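Carbonic anhydrase (PDB 4O1J) probably catalyses the reversible hydration of carbon dioxide to hydrogencarbonate, as a tetrameric beta-class carbonic anhydrase with one zinc ion per subunit. Local coordinates at residues V104-L109 and E190-F195. Residues are numbered along the deposited sequence; the frame is centred on the assembly and turned at random.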
ATOM      1  N   VAL A 104     -16.650 -16.453  -6.705  1.00 37.57           N
ATOM      2  CA  VAL A 104     -15.830 -17.654  -6.848  1.00 35.46           C
ATOM      3  C   VAL A 104     -16.074 -18.576  -5.669  1.00 35.48           C
ATOM      4  O   VAL A 104     -16.402 -18.131  -4.574  1.00 36.82           O
ATOM      5  CB  VAL A 104     -14.323 -17.341  -6.942  1.00 33.29           C
ATOM      6  CG1 VAL A 104     -14.011 -16.567  -8.209  1.00 32.10           C
ATOM      7  CG2 VAL A 104     -13.855 -16.588  -5.711  1.00 33.45           C
ATOM      8  N   LYS A 105     -15.926 -19.869  -5.902  1.00 36.00           N
ATOM      9  CA  LYS A 105     -16.261 -20.854  -4.887  1.00 37.01           C
ATOM     10  C   LYS A 105     -15.019 -21.387  -4.179  1.00 32.24           C
ATOM     11  O   LYS A 105     -15.122 -22.013  -3.124  1.00 30.22           O
ATOM     12  CB  LYS A 105     -17.056 -21.993  -5.524  1.00 41.69           C
ATOM     13  CG  LYS A 105     -18.263 -21.487  -6.300  1.00 45.99           C
ATOM     14  CD  LYS A 105     -18.882 -22.559  -7.170  1.00 49.66           C
ATOM     15  CE  LYS A 105     -19.954 -21.962  -8.061  1.00 51.91           C
ATOM     16  NZ  LYS A 105     -20.474 -22.963  -9.033  1.00 54.13           N
ATOM     17  N   HIS A 106     -13.851 -21.126  -4.766  1.00 30.17           N
ATOM     18  CA  HIS A 106     -12.580 -21.603  -4.229  1.00 30.67           C
ATOM     19  C   HIS A 106     -11.504 -20.528  -4.267  1.00 30.62           C
ATOM     20  O   HIS A 106     -11.379 -19.807  -5.253  1.00 31.57           O
ATOM     21  CB  HIS A 106     -12.098 -22.820  -5.014  1.00 31.86           C
ATOM     22  CG  HIS A 106     -13.032 -23.982  -4.945  1.00 33.27           C
ATOM     23  ND1 HIS A 106     -13.085 -24.827  -3.860  1.00 34.89           N
ATOM     24  CD2 HIS A 106     -13.981 -24.415  -5.808  1.00 34.24           C
ATOM     25  CE1 HIS A 106     -14.012 -25.745  -4.066  1.00 35.77           C
ATOM     26  NE2 HIS A 106     -14.571 -25.517  -5.241  1.00 35.47           N
ATOM     27  N   ILE A 107     -10.727 -20.438  -3.193  1.00 27.89           N
ATOM     28  CA  ILE A 107      -9.554 -19.575  -3.144  1.00 25.25           C
ATOM     29  C   ILE A 107      -8.330 -20.435  -2.904  1.00 23.22           C
ATOM     30  O   ILE A 107      -8.227 -21.112  -1.893  1.00 21.42           O
ATOM     31  CB  ILE A 107      -9.667 -18.489  -2.038  1.00 21.63           C
ATOM     32  CG1 ILE A 107     -10.805 -17.519  -2.368  1.00 22.17           C
ATOM     33  CG2 ILE A 107      -8.355 -17.727  -1.885  1.00 18.21           C
ATOM     34  CD1 ILE A 107     -11.107 -16.539  -1.282  1.00 22.85           C
ATOM     35  N   VAL A 108      -7.407 -20.400  -3.853  1.00 24.68           N
ATOM     36  CA  VAL A 108      -6.221 -21.239  -3.834  1.00 25.63           C
ATOM     37  C   VAL A 108      -4.959 -20.418  -3.620  1.00 27.99           C
ATOM     38  O   VAL A 108      -4.526 -19.682  -4.510  1.00 28.94           O
ATOM     39  CB  VAL A 108      -6.069 -22.030  -5.153  1.00 22.52           C
ATOM     40  CG1 VAL A 108      -4.848 -22.927  -5.093  1.00 20.51           C
ATOM     41  CG2 VAL A 108      -7.322 -22.835  -5.438  1.00 22.16           C
ATOM     42  N   LEU A 109      -4.372 -20.528  -2.436  1.00 28.74           N
ATOM     43  CA  LEU A 109      -3.095 -19.874  -2.202  1.00 27.12           C
ATOM     44  C   LEU A 109      -2.002 -20.871  -2.530  1.00 26.19           C
ATOM     45  O   LEU A 109      -1.841 -21.883  -1.839  1.00 26.07           O
ATOM     46  CB  LEU A 109      -2.967 -19.374  -0.761  1.00 24.74           C
ATOM     47  CG  LEU A 109      -1.626 -18.700  -0.477  1.00 22.84           C
ATOM     48  CD1 LEU A 109      -1.401 -17.508  -1.402  1.00 21.42           C
ATOM     49  CD2 LEU A 109      -1.540 -18.284   0.972  1.00 22.66           C
ATOM     50  N   GLU A 190     -14.737 -21.887  -0.116  1.00 36.33           N
ATOM     51  CA  GLU A 190     -13.660 -22.745   0.357  1.00 38.35           C
ATOM     52  C   GLU A 190     -12.297 -22.119   0.118  1.00 34.97           C
ATOM     53  O   GLU A 190     -12.099 -21.396  -0.855  1.00 33.51           O
ATOM     54  CB  GLU A 190     -13.745 -24.121  -0.299  1.00 42.55           C
ATOM     55  CG  GLU A 190     -14.988 -24.897   0.107  1.00 46.74           C
ATOM     56  CD  GLU A 190     -14.934 -26.352  -0.312  1.00 49.70           C
ATOM     57  OE1 GLU A 190     -13.972 -27.045   0.076  1.00 49.74           O
ATOM     58  OE2 GLU A 190     -15.859 -26.800  -1.024  1.00 51.37           O
ATOM     59  N   VAL A 191     -11.371 -22.378   1.035  1.00 32.09           N
ATOM     60  CA  VAL A 191     -10.023 -21.844   0.930  1.00 29.29           C
ATOM     61  C   VAL A 191      -9.010 -22.978   1.095  1.00 29.37           C
ATOM     62  O   VAL A 191      -9.119 -23.796   2.006  1.00 31.44           O
ATOM     63  CB  VAL A 191      -9.766 -20.744   1.978  1.00 25.73           C
ATOM     64  CG1 VAL A 191      -8.377 -20.134   1.784  1.00 23.59           C
ATOM     65  CG2 VAL A 191     -10.844 -19.668   1.887  1.00 24.17           C
ATOM     66  N   HIS A 192      -8.029 -23.023   0.200  1.00 26.95           N
ATOM     67  CA  HIS A 192      -7.073 -24.119   0.139  1.00 26.98           C
ATOM     68  C   HIS A 192      -5.641 -23.601   0.058  1.00 27.80           C
ATOM     69  O   HIS A 192      -5.339 -22.672  -0.702  1.00 26.82           O
ATOM     70  CB  HIS A 192      -7.373 -25.021  -1.063  1.00 26.73           C
ATOM     71  CG  HIS A 192      -8.836 -25.233  -1.303  1.00 27.15           C
ATOM     72  ND1 HIS A 192      -9.566 -26.205  -0.652  1.00 27.44           N
ATOM     73  CD2 HIS A 192      -9.712 -24.581  -2.109  1.00 25.48           C
ATOM     74  CE1 HIS A 192     -10.825 -26.150  -1.050  1.00 27.04           C
ATOM     75  NE2 HIS A 192     -10.938 -25.171  -1.934  1.00 26.06           N
ATOM     76  N   GLY A 193      -4.759 -24.204   0.848  1.00 28.78           N
ATOM     77  CA  GLY A 193      -3.344 -23.912   0.751  1.00 29.55           C
ATOM     78  C   GLY A 193      -2.668 -25.027  -0.018  1.00 30.72           C
ATOM     79  O   GLY A 193      -2.759 -26.195   0.365  1.00 32.15           O
ATOM     80  N   VAL A 194      -2.038 -24.691  -1.138  1.00 29.89           N
ATOM     81  CA  VAL A 194      -1.382 -25.718  -1.931  1.00 29.79           C
ATOM     82  C   VAL A 194       0.078 -25.390  -2.230  1.00 31.15           C
ATOM     83  O   VAL A 194       0.557 -24.260  -2.037  1.00 30.55           O
ATOM     84  CB  VAL A 194      -2.110 -25.963  -3.275  1.00 27.69           C
ATOM     85  CG1 VAL A 194      -3.577 -26.310  -3.044  1.00 26.30           C
ATOM     86  CG2 VAL A 194      -1.978 -24.755  -4.178  1.00 26.36           C
ATOM     87  N   PHE A 195       0.772 -26.402  -2.731  1.00 32.38           N
ATOM     88  CA  PHE A 195       2.179 -26.283  -3.043  1.00 32.59           C
ATOM     89  C   PHE A 195       2.509 -26.948  -4.381  1.00 33.14           C
ATOM     90  O   PHE A 195       2.262 -28.139  -4.592  1.00 33.64           O
ATOM     91  CB  PHE A 195       3.027 -26.885  -1.921  1.00 32.25           C
ATOM     92  CG  PHE A 195       4.450 -26.434  -1.948  1.00 31.68           C
ATOM     93  CD1 PHE A 195       4.794 -25.172  -1.495  1.00 31.57           C
ATOM     94  CD2 PHE A 195       5.442 -27.261  -2.438  1.00 31.02           C
ATOM     95  CE1 PHE A 195       6.101 -24.744  -1.532  1.00 31.35           C
ATOM     96  CE2 PHE A 195       6.749 -26.844  -2.474  1.00 31.12           C
ATOM     97  CZ  PHE A 195       7.083 -25.586  -2.019  1.00 31.15           C
TER
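H106 and H192 meet rim to rim on one face of a parallel strand pair, a worked example of how neighbouring strands can be tied by side chains as well as by backbone. ND1 of H106 lies 2.9 Å from NE2 of H192 in a hydrogen bond that either ring could donate. The ring planes differ by 33°, and each nitrogen sits at the other ring's edge, near its plane. In both residues CG stands anti to the carbonyl carbon (chi1 -61° in H106), and the ring ends come close over the neighbouring strands. Beside them, CB of E190 comes 3.7 Å from ND1 of H106, while OE2 of E190 is hydrogen-bonded to the backbone N of E15 of the second subunit. An alanine in place of H106 would probably leave NE2 of H192 without this partner and its ring freer to turn. Further along this face, CG1 of V108 packs against CG2 of V194 at 3.5 Å, and F18 of the second subunit covers the patch, its ring stacking on H192. The backbones are joined by a parallel-sheet ladder of hydrogen bonds: E190 N to K105 O, I107 N to E190 O, H192 N to I107 O, L109 N to H192 O and V194 N to L109 O. I107, V191 and L109 occupy the other face, where V191 and L109 rest on I171 of helix 155-176. The solvent side is looser: K105 is exposed, and its chain leads away to a salt bridge with E50. Strands 106-112 and 190-197, separated by a largely helical stretch, are adjacent parallel members of the central sheet in the beta-carbonic anhydrase alpha/beta fold, whose zinc ion lies about 11 Å from the side chain of L109.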